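Local coordinates for protein DNA polymerase III, beta subunit (Eubacterium rectale, PDB 3T0P) that probably encircles DNA as a ring-shaped head-to-tail dimer and tethers DNA polymerases to it, giving them processivity, at residues Q141-I146 / T199-S204; T156-E161 / V169-G174; I177-I182 / F243-M248. One frame throughout, in Å; residues are numbered along the deposited sequence.

Overall arrangement
From the N terminus, the chain first completes its N-terminal domain and then, within the central domain, reaches residues 141-146; contact 1 closes when the chain returns on helix 197-206 (residues 199-204). Inside the loop so closed lies contact 2, the hairpin of 156-161 with 169-174. The next strand, 176-184, opens contact 3 before contact 1 has closed, so these two cross; contact 3 closes only at 243-248, on the way into the C-terminal domain. Contacts 2 and 3 follow in series on adjacent strands of one sheet. The hydroxyl of Ser145 probably hydrogen-bonds to those of Ser171 and Ser178, tying the loop of contact 1 to both strands.

Contact 1. Residues Q141-I146 / T199-S204; sequences QTIFSI and TLQEIS
Ile143 reaches out from the 141-146 segment to helix 197-206 and meets it at two successive residues, Leu200 and Gln201. CB leaves the backbone toward the helix. With CG1 roughly opposite the backbone N (chi1 -152°), the longer branch continues in that direction. CG1 comes first, passing 3.9 Å from Gln201 CG. One bond further, the terminal CD1 settles against Leu200, 3.8 Å from its CB and 4.2 Å from its CD1. The isoleucine thus crosses the two helix side chains at a slant, CG1 low on Gln201, CD1 against the root of Leu200 and within reach of one of its end methyls.

Gln201 reaches back to the loop three residues further on, at Ile146. Its chain is extended beyond CG (chi2 166°), which brings Gln201 NE2 to 4.2 Å from Ile146 CD1. That is a van der Waals contact at the edge of the patch. A 1,2-ethanediol molecule, probably from the crystallisation liquor, lies about 3 Å (nearest atoms) from the Gln201 side chain, which is partly exposed. The joint is small and essentially apolar, with 142 Å² buried over both sides.

Ile143, Ile146 and Leu200 all touch Glu158 of strand 157-163, Leu200 also packs on Phe160 of that strand, and on Ile139 of helix 132-140, so the loop following one helix is packed against the second helix above the same strand.

Contact 2. Residues T156-E161 / V169-G174; sequences TGELFE and VVSLDG
Strands 157-161 and 169-172 run antiparallel, their axes 153° apart in direction, as the two arms of a beta hairpin in the central domain of this sliding clamp. Leu159 and Val170 form a hydrogen-bonded pair: Leu159 N donates to Val170 O over 2.8 Å, and Val170 N returns a straighter bond to Leu159 O (160° at the hydrogen). Phe160 and Val169 form the adjoining non-hydrogen-bonded pair. Toward Gly157 direct pairing gives way to water 1, which accepts from Leu172 N and lies 2.7 Å from Gly157 O, bridging the two where a direct bond between them would complete the next hydrogen-bonded pair.

The side chains of the two bridged pairs occupy opposite faces of the sheet. Leu159 and Val170 run alongside each other out of one face, their CB atoms 3.9 Å apart. On the other, a chi1 of 177° sets Val169 CG1 anti to the backbone N and CG2 anti to the carbonyl carbon; CG1 then meets Glu158, while CG2 sits over the Phe160 ring in a CH-pi contact, 4.0 Å from the centroid. Glu158 and Ser171 are both hydrogen-bonded to Thr142, Glu158 OE1 to its hydroxyl and Ser171 OG to its carbonyl. The former bond holds the carboxylate across the strand pair, where Glu158 OE2 rests 3.3 Å from Ser171 CB and Glu158 OE1 3.5 Å from Val169 CG1.

Contact 3. Residues I177-I182 / F243-M248; sequences ISIRYI and FKIDQM
This is an apolar packing contact between a strand and the connection that leads from the central domain into the C-terminal one: Ile177 and Ile179 of strand 176-184 receive Ile245 and Met248 of the 243-248 segment. Two residues apart on the strand, the isoleucines offer their CD1 methyls on the same face of the sheet, and Ile245 divides itself between them. Its CG2 branch lies 4.0 Å from Ile177 CD1, the two side chains crossing at a slant. The longer branch, placed between backbone N and carbonyl carbon by a chi1 of 55°, runs toward Ile179, where the CD1 methyls of Ile245 and Ile179 meet tip to tip, also at 4.0 Å.

Met248, a selenomethionine, approaches Ile177 from another direction. Its chain crosses that of the isoleucine nearly at a right angle and sets SE 4.1 Å from Ile177 CD1, so that one methyl touches both linker residues. A backbone bond from Met248 N to Ile245 O, 3.0 Å, closes a tight turn, and both Ile245 and Met248 point toward the strand. Asp246 forms a salt bridge with Arg168 of the neighbouring strand 166-172; the side chains of Ile179 and Ile245 also touch Arg168.

The strand's other face turns toward the loop after helix 132-140, through Ser178 and Arg180. A sheet that continues from one domain into the next is typical of sliding clamps, and the place of this patch beside the central/C-terminal boundary probably makes it part of the hydrophobic cleft in which bacterial beta clamps bind the short motifs of partner proteins.

Contact 1. Residues Q141-I146 / T199-S204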
loop_
_atom_site.group_PDB
_atom_site.type_symbol
_atom_site.label_atom_id
_atom_site.label_comp_id
_atom_site.label_asym_id
_atom_site.label_seq_id
_atom_site.Cartn_x
_atom_site.Cartn_y
_atom_site.Cartn_z
ATOM N N GLN B 141 7.560 15.059 -13.724
ATOM C CA GLN B 141 6.866 16.144 -14.408
ATOM C C GLN B 141 6.467 15.834 -15.847
ATOM O O GLN B 141 5.747 16.650 -16.445
ATOM C CB GLN B 141 7.743 17.396 -14.398
ATOM C CG GLN B 141 7.822 18.047 -13.024
ATOM C CD GLN B 141 8.945 19.042 -12.927
ATOM O OE1 GLN B 141 9.847 19.119 -13.777
ATOM N NE2 GLN B 141 8.918 19.832 -11.878
ATOM N N THR B 142 6.888 14.667 -16.401
ATOM C CA THR B 142 6.593 14.335 -17.798
ATOM C C THR B 142 6.197 12.880 -18.061
ATOM O O THR B 142 5.537 12.621 -19.069
ATOM C CB THR B 142 7.829 14.640 -18.709
ATOM O OG1 THR B 142 8.950 13.887 -18.248
ATOM C CG2 THR B 142 8.194 16.099 -18.756
ATOM N N ILE B 143 6.658 11.933 -17.249
ATOM C CA ILE B 143 6.470 10.489 -17.487
ATOM C C ILE B 143 5.000 10.037 -17.627
ATOM O O ILE B 143 4.735 9.070 -18.347
ATOM C CB ILE B 143 7.222 9.621 -16.437
ATOM C CG1 ILE B 143 7.615 8.236 -17.009
ATOM C CG2 ILE B 143 6.465 9.495 -15.094
ATOM C CD1 ILE B 143 8.562 8.271 -18.147
ATOM N N PHE B 144 4.061 10.731 -16.972
ATOM C CA PHE B 144 2.651 10.362 -16.975
ATOM C C PHE B 144 1.996 10.441 -18.357
ATOM O O PHE B 144 0.922 9.869 -18.516
ATOM C CB PHE B 144 1.878 11.257 -15.998
ATOM C CG PHE B 144 1.878 12.713 -16.376
ATOM C CD1 PHE B 144 0.988 13.199 -17.324
ATOM C CD2 PHE B 144 2.788 13.594 -15.808
ATOM C CE1 PHE B 144 1.013 14.539 -17.711
ATOM C CE2 PHE B 144 2.815 14.933 -16.202
ATOM C CZ PHE B 144 1.907 15.401 -17.126
ATOM N N SER B 145 2.581 11.185 -19.331
ATOM C CA SER B 145 1.903 11.346 -20.617
ATOM C C SER B 145 2.572 10.601 -21.782
ATOM O O SER B 145 2.319 10.930 -22.933
ATOM C CB SER B 145 1.688 12.816 -20.956
ATOM O OG SER B 145 2.869 13.568 -20.794
ATOM N N ILE B 146 3.328 9.534 -21.489
ATOM C CA ILE B 146 3.841 8.623 -22.513
ATOM C C ILE B 146 2.660 7.687 -22.889
ATOM O O ILE B 146 1.748 7.527 -22.072
ATOM C CB ILE B 146 5.103 7.839 -22.036
ATOM C CG1 ILE B 146 4.771 6.894 -20.843
ATOM C CG2 ILE B 146 6.279 8.787 -21.735
ATOM C CD1 ILE B 146 5.875 5.872 -20.460
ATOM N N THR B 199 12.792 2.799 -18.830
ATOM C CA THR B 199 14.111 3.193 -18.314
ATOM C C THR B 199 13.987 4.311 -17.293
ATOM O O THR B 199 14.580 4.236 -16.229
ATOM C CB THR B 199 15.009 3.617 -19.462
ATOM O OG1 THR B 199 15.291 2.450 -20.227
ATOM C CG2 THR B 199 16.296 4.301 -18.981
ATOM N N LEU B 200 13.219 5.334 -17.639
ATOM C CA LEU B 200 12.942 6.500 -16.812
ATOM C C LEU B 200 12.123 6.134 -15.601
ATOM O O LEU B 200 12.439 6.626 -14.524
ATOM C CB LEU B 200 12.266 7.597 -17.637
ATOM C CG LEU B 200 13.114 8.071 -18.830
ATOM C CD1 LEU B 200 12.352 9.061 -19.643
ATOM C CD2 LEU B 200 14.456 8.660 -18.382
ATOM N N GLN B 201 11.141 5.227 -15.737
ATOM C CA GLN B 201 10.343 4.773 -14.585
ATOM C C GLN B 201 11.213 3.998 -13.590
ATOM O O GLN B 201 11.141 4.259 -12.393
ATOM C CB GLN B 201 9.178 3.885 -15.033
ATOM C CG GLN B 201 8.022 4.635 -15.654
ATOM C CD GLN B 201 7.061 3.721 -16.391
ATOM O OE1 GLN B 201 7.397 2.599 -16.813
ATOM N NE2 GLN B 201 5.847 4.207 -16.619
ATOM N N GLU B 202 12.073 3.092 -14.086
ATOM C CA GLU B 202 12.942 2.284 -13.216
ATOM C C GLU B 202 14.034 3.130 -12.556
ATOM O O GLU B 202 14.361 2.902 -11.389
ATOM C CB GLU B 202 13.563 1.113 -13.997
ATOM C CG GLU B 202 12.535 0.105 -14.510
ATOM C CD GLU B 202 11.486 -0.354 -13.509
ATOM O OE1 GLU B 202 11.866 -0.712 -12.372
ATOM O OE2 GLU B 202 10.281 -0.325 -13.850
ATOM N N ILE B 203 14.564 4.127 -13.275
ATOM C CA ILE B 203 15.603 4.977 -12.696
ATOM C C ILE B 203 15.003 5.898 -11.585
ATOM O O ILE B 203 15.696 6.176 -10.601
ATOM C CB ILE B 203 16.431 5.714 -13.781
ATOM C CG1 ILE B 203 17.796 6.091 -13.231
ATOM C CG2 ILE B 203 15.730 6.884 -14.397
ATOM C CD1 ILE B 203 18.869 6.074 -14.246
ATOM N N SER B 204 13.707 6.299 -11.717
ATOM C CA SER B 204 12.984 7.049 -10.698
ATOM C C SER B 204 12.989 6.304 -9.347
ATOM O O SER B 204 13.113 6.933 -8.303
ATOM C CB SER B 204 11.538 7.283 -11.123
ATOM O OG SER B 204 11.460 8.444 -11.923
#

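Contact 2. Residues T156-E161 / V169-G174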
loop_
_atom_site.group_PDB
_atom_site.type_symbol
_atom_site.label_atom_id
_atom_site.label_comp_id
_atom_site.label_asym_id
_atom_site.label_seq_id
_atom_site.Cartn_x
_atom_site.Cartn_y
_atom_site.Cartn_z
ATOM N N THR B 156 6.092 5.737 -26.590
ATOM C CA THR B 156 6.366 5.002 -25.333
ATOM C C THR B 156 7.631 5.538 -24.652
ATOM O O THR B 156 7.905 5.180 -23.515
ATOM C CB THR B 156 6.452 3.492 -25.557
ATOM O OG1 THR B 156 7.605 3.198 -26.341
ATOM C CG2 THR B 156 5.213 2.931 -26.228
ATOM N N GLY B 157 8.373 6.400 -25.333
ATOM C CA GLY B 157 9.557 7.007 -24.749
ATOM C C GLY B 157 9.414 8.493 -24.496
ATOM O O GLY B 157 8.348 9.069 -24.714
ATOM N N GLU B 158 10.487 9.111 -23.993
ATOM C CA GLU B 158 10.567 10.547 -23.789
ATOM C C GLU B 158 11.695 11.119 -24.599
ATOM O O GLU B 158 12.809 10.583 -24.561
ATOM C CB GLU B 158 10.764 10.919 -22.330
ATOM C CG GLU B 158 9.600 10.505 -21.463
ATOM C CD GLU B 158 9.338 11.356 -20.242
ATOM O OE1 GLU B 158 10.291 11.855 -19.605
ATOM O OE2 GLU B 158 8.145 11.504 -19.914
ATOM N N LEU B 159 11.417 12.207 -25.324
ATOM C CA LEU B 159 12.439 12.927 -26.052
ATOM C C LEU B 159 13.335 13.695 -25.063
ATOM O O LEU B 159 12.835 14.384 -24.168
ATOM C CB LEU B 159 11.811 13.906 -27.064
ATOM C CG LEU B 159 12.797 14.790 -27.861
ATOM C CD1 LEU B 159 13.463 14.009 -28.978
ATOM C CD2 LEU B 159 12.092 16.001 -28.425
ATOM N N PHE B 160 14.656 13.569 -25.240
ATOM C CA PHE B 160 15.666 14.316 -24.501
ATOM C C PHE B 160 16.402 15.165 -25.536
ATOM O O PHE B 160 17.005 14.613 -26.454
ATOM C CB PHE B 160 16.587 13.365 -23.725
ATOM C CG PHE B 160 16.031 13.018 -22.364
ATOM C CD1 PHE B 160 14.924 12.179 -22.235
ATOM C CD2 PHE B 160 16.610 13.527 -21.209
ATOM C CE1 PHE B 160 14.392 11.878 -20.980
ATOM C CE2 PHE B 160 16.082 13.215 -19.947
ATOM C CZ PHE B 160 14.965 12.404 -19.844
ATOM N N GLU B 161 16.267 16.503 -25.457
ATOM C CA GLU B 161 16.870 17.417 -26.424
ATOM C C GLU B 161 17.751 18.468 -25.742
ATOM O O GLU B 161 17.317 19.143 -24.808
ATOM C CB GLU B 161 15.778 18.085 -27.244
ATOM C CG GLU B 161 16.266 18.808 -28.479
ATOM C CD GLU B 161 15.163 19.460 -29.289
ATOM O OE1 GLU B 161 13.983 19.393 -28.869
ATOM O OE2 GLU B 161 15.482 20.056 -30.343
ATOM N N VAL B 169 12.676 18.157 -22.203
ATOM C CA VAL B 169 12.162 16.802 -22.015
ATOM C C VAL B 169 10.721 16.803 -22.462
ATOM O O VAL B 169 9.951 17.665 -22.044
ATOM C CB VAL B 169 12.371 16.297 -20.565
ATOM C CG1 VAL B 169 11.764 14.909 -20.352
ATOM C CG2 VAL B 169 13.862 16.290 -20.221
ATOM N N VAL B 170 10.374 15.879 -23.385
ATOM C CA VAL B 170 9.049 15.829 -24.025
ATOM C C VAL B 170 8.466 14.424 -23.965
ATOM O O VAL B 170 9.163 13.457 -24.259
ATOM C CB VAL B 170 9.110 16.319 -25.512
ATOM C CG1 VAL B 170 7.733 16.357 -26.171
ATOM C CG2 VAL B 170 9.785 17.673 -25.644
ATOM N N SER B 171 7.169 14.327 -23.632
ATOM C CA SER B 171 6.365 13.116 -23.733
ATOM C C SER B 171 5.019 13.475 -24.367
ATOM O O SER B 171 4.555 14.613 -24.238
ATOM C CB SER B 171 6.175 12.438 -22.394
ATOM O OG SER B 171 5.471 13.283 -21.507
ATOM N N LEU B 172 4.427 12.533 -25.102
ATOM C CA LEU B 172 3.140 12.708 -25.749
ATOM C C LEU B 172 2.500 11.347 -26.000
ATOM O O LEU B 172 3.193 10.349 -26.142
ATOM C CB LEU B 172 3.231 13.560 -27.044
ATOM C CG LEU B 172 3.998 13.024 -28.255
ATOM C CD1 LEU B 172 3.074 12.278 -29.220
ATOM C CD2 LEU B 172 4.609 14.168 -29.031
ATOM N N ASP B 173 1.175 11.302 -26.028
ATOM C CA ASP B 173 0.460 10.045 -26.234
ATOM C C ASP B 173 -0.610 10.170 -27.336
ATOM O O ASP B 173 -1.358 9.225 -27.566
ATOM C CB ASP B 173 -0.157 9.583 -24.905
ATOM C CG ASP B 173 -1.155 10.554 -24.286
ATOM O OD1 ASP B 173 -1.425 11.617 -24.906
ATOM O OD2 ASP B 173 -1.692 10.241 -23.196
ATOM N N GLY B 174 -0.661 11.322 -27.998
ATOM C CA GLY B 174 -1.639 11.610 -29.048
ATOM C C GLY B 174 -2.804 12.470 -28.599
ATOM O O GLY B 174 -3.532 13.003 -29.441
HETATM O O HOH W 1 6.080 10.275 -25.495
#

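Contact 3. Residues I177-I182 / F243-M248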
loop_
_atom_site.group_PDB
_atom_site.type_symbol
_atom_site.label_atom_id
_atom_site.label_comp_id
_atom_site.label_asym_id
_atom_site.label_seq_id
_atom_site.Cartn_x
_atom_site.Cartn_y
_atom_site.Cartn_z
ATOM N N ILE B 177 0.614 16.742 -24.590
ATOM C CA ILE B 177 2.054 16.911 -24.684
ATOM C C ILE B 177 2.525 17.560 -23.390
ATOM O O ILE B 177 1.951 18.555 -22.939
ATOM C CB ILE B 177 2.499 17.716 -25.957
ATOM C CG1 ILE B 177 1.858 17.168 -27.269
ATOM C CG2 ILE B 177 4.047 17.762 -26.081
ATOM C CD1 ILE B 177 2.178 18.003 -28.568
ATOM N N SER B 178 3.557 16.969 -22.778
ATOM C CA SER B 178 4.212 17.503 -21.588
ATOM C C SER B 178 5.625 17.877 -21.956
ATOM O O SER B 178 6.363 17.033 -22.465
ATOM C CB SER B 178 4.206 16.491 -20.459
ATOM O OG SER B 178 2.878 16.121 -20.160
ATOM N N ILE B 179 5.980 19.145 -21.765
ATOM C CA ILE B 179 7.308 19.671 -22.091
ATOM C C ILE B 179 7.878 20.400 -20.889
ATOM O O ILE B 179 7.263 21.336 -20.371
ATOM C CB ILE B 179 7.312 20.614 -23.339
ATOM C CG1 ILE B 179 6.523 20.018 -24.516
ATOM C CG2 ILE B 179 8.750 20.976 -23.761
ATOM C CD1 ILE B 179 6.142 21.021 -25.590
ATOM N N ARG B 180 9.086 20.008 -20.496
ATOM C CA ARG B 180 9.836 20.670 -19.447
ATOM C C ARG B 180 11.132 21.223 -20.006
ATOM O O ARG B 180 11.755 20.606 -20.859
ATOM C CB ARG B 180 10.098 19.725 -18.289
ATOM C CG ARG B 180 8.893 19.566 -17.337
ATOM C CD ARG B 180 8.771 20.782 -16.446
ATOM N NE ARG B 180 7.582 20.715 -15.604
ATOM C CZ ARG B 180 7.370 21.492 -14.547
ATOM N NH1 ARG B 180 8.278 22.399 -14.187
ATOM N NH2 ARG B 180 6.272 21.342 -13.815
ATOM N N TYR B 181 11.493 22.426 -19.571
ATOM C CA TYR B 181 12.723 23.110 -19.951
ATOM C C TYR B 181 13.606 23.271 -18.747
ATOM O O TYR B 181 13.119 23.558 -17.644
ATOM C CB TYR B 181 12.437 24.477 -20.561
ATOM C CG TYR B 181 11.658 24.425 -21.851
ATOM C CD1 TYR B 181 10.278 24.594 -21.862
ATOM C CD2 TYR B 181 12.309 24.305 -23.074
ATOM C CE1 TYR B 181 9.556 24.592 -23.059
ATOM C CE2 TYR B 181 11.602 24.315 -24.278
ATOM C CZ TYR B 181 10.221 24.433 -24.265
ATOM O OH TYR B 181 9.519 24.414 -25.448
ATOM N N ILE B 182 14.914 23.033 -18.944
ATOM C CA ILE B 182 15.924 23.143 -17.893
ATOM C C ILE B 182 17.073 23.960 -18.455
ATOM O O ILE B 182 17.544 23.678 -19.550
ATOM C CB ILE B 182 16.375 21.736 -17.386
ATOM C CG1 ILE B 182 15.205 20.945 -16.761
ATOM C CG2 ILE B 182 17.556 21.816 -16.400
ATOM C CD1 ILE B 182 15.476 19.412 -16.662
ATOM N N PHE B 243 8.294 13.192 -33.349
ATOM C CA PHE B 243 7.228 14.071 -33.825
ATOM C C PHE B 243 7.676 15.539 -33.878
ATOM O O PHE B 243 8.381 16.007 -32.979
ATOM C CB PHE B 243 5.993 13.918 -32.910
ATOM C CG PHE B 243 5.646 12.468 -32.645
ATOM C CD1 PHE B 243 4.841 11.756 -33.528
ATOM C CD2 PHE B 243 6.174 11.797 -31.541
ATOM C CE1 PHE B 243 4.569 10.406 -33.317
ATOM C CE2 PHE B 243 5.897 10.445 -31.328
ATOM C CZ PHE B 243 5.097 9.760 -32.218
ATOM N N LYS B 244 7.290 16.252 -34.942
ATOM C CA LYS B 244 7.597 17.678 -35.072
ATOM C C LYS B 244 6.548 18.401 -34.238
ATOM O O LYS B 244 5.383 18.446 -34.628
ATOM C CB LYS B 244 7.660 18.159 -36.548
ATOM C CG LYS B 244 6.789 17.415 -37.566
ATOM N N ILE B 245 6.931 18.837 -33.026
ATOM C CA ILE B 245 5.991 19.436 -32.085
ATOM C C ILE B 245 6.090 20.965 -32.023
ATOM O O ILE B 245 5.123 21.601 -31.600
ATOM C CB ILE B 245 6.111 18.807 -30.662
ATOM C CG1 ILE B 245 7.541 18.872 -30.082
ATOM C CG2 ILE B 245 5.585 17.384 -30.661
ATOM C CD1 ILE B 245 7.781 20.013 -29.099
ATOM N N ASP B 246 7.238 21.551 -32.424
ATOM C CA ASP B 246 7.464 23.002 -32.380
ATOM C C ASP B 246 6.422 23.786 -33.199
ATOM O O ASP B 246 6.088 24.916 -32.835
ATOM C CB ASP B 246 8.883 23.344 -32.840
ATOM C CG ASP B 246 9.946 22.880 -31.857
ATOM O OD1 ASP B 246 10.069 23.506 -30.773
ATOM O OD2 ASP B 246 10.653 21.889 -32.168
ATOM N N GLN B 247 5.876 23.153 -34.256
ATOM C CA GLN B 247 4.828 23.691 -35.134
ATOM C C GLN B 247 3.493 23.880 -34.391
ATOM O O GLN B 247 2.742 24.807 -34.713
ATOM C CB GLN B 247 4.612 22.770 -36.356
ATOM C CG GLN B 247 4.482 21.280 -36.024
ATOM C CD GLN B 247 3.632 20.535 -37.019
ATOM O OE1 GLN B 247 2.442 20.302 -36.795
ATOM N NE2 GLN B 247 4.227 20.130 -38.136
HETATM N N MSE B 248 3.210 22.989 -33.411
HETATM C CA MSE B 248 1.987 22.958 -32.599
HETATM C C MSE B 248 2.023 23.896 -31.410
HETATM O O MSE B 248 0.993 24.095 -30.764
HETATM C CB MSE B 248 1.737 21.547 -32.082
HETATM C CG MSE B 248 1.487 20.558 -33.172
HETATM SE SE MSE B 248 0.872 18.961 -32.334
HETATM C CE MSE B 248 -0.463 18.454 -33.681
#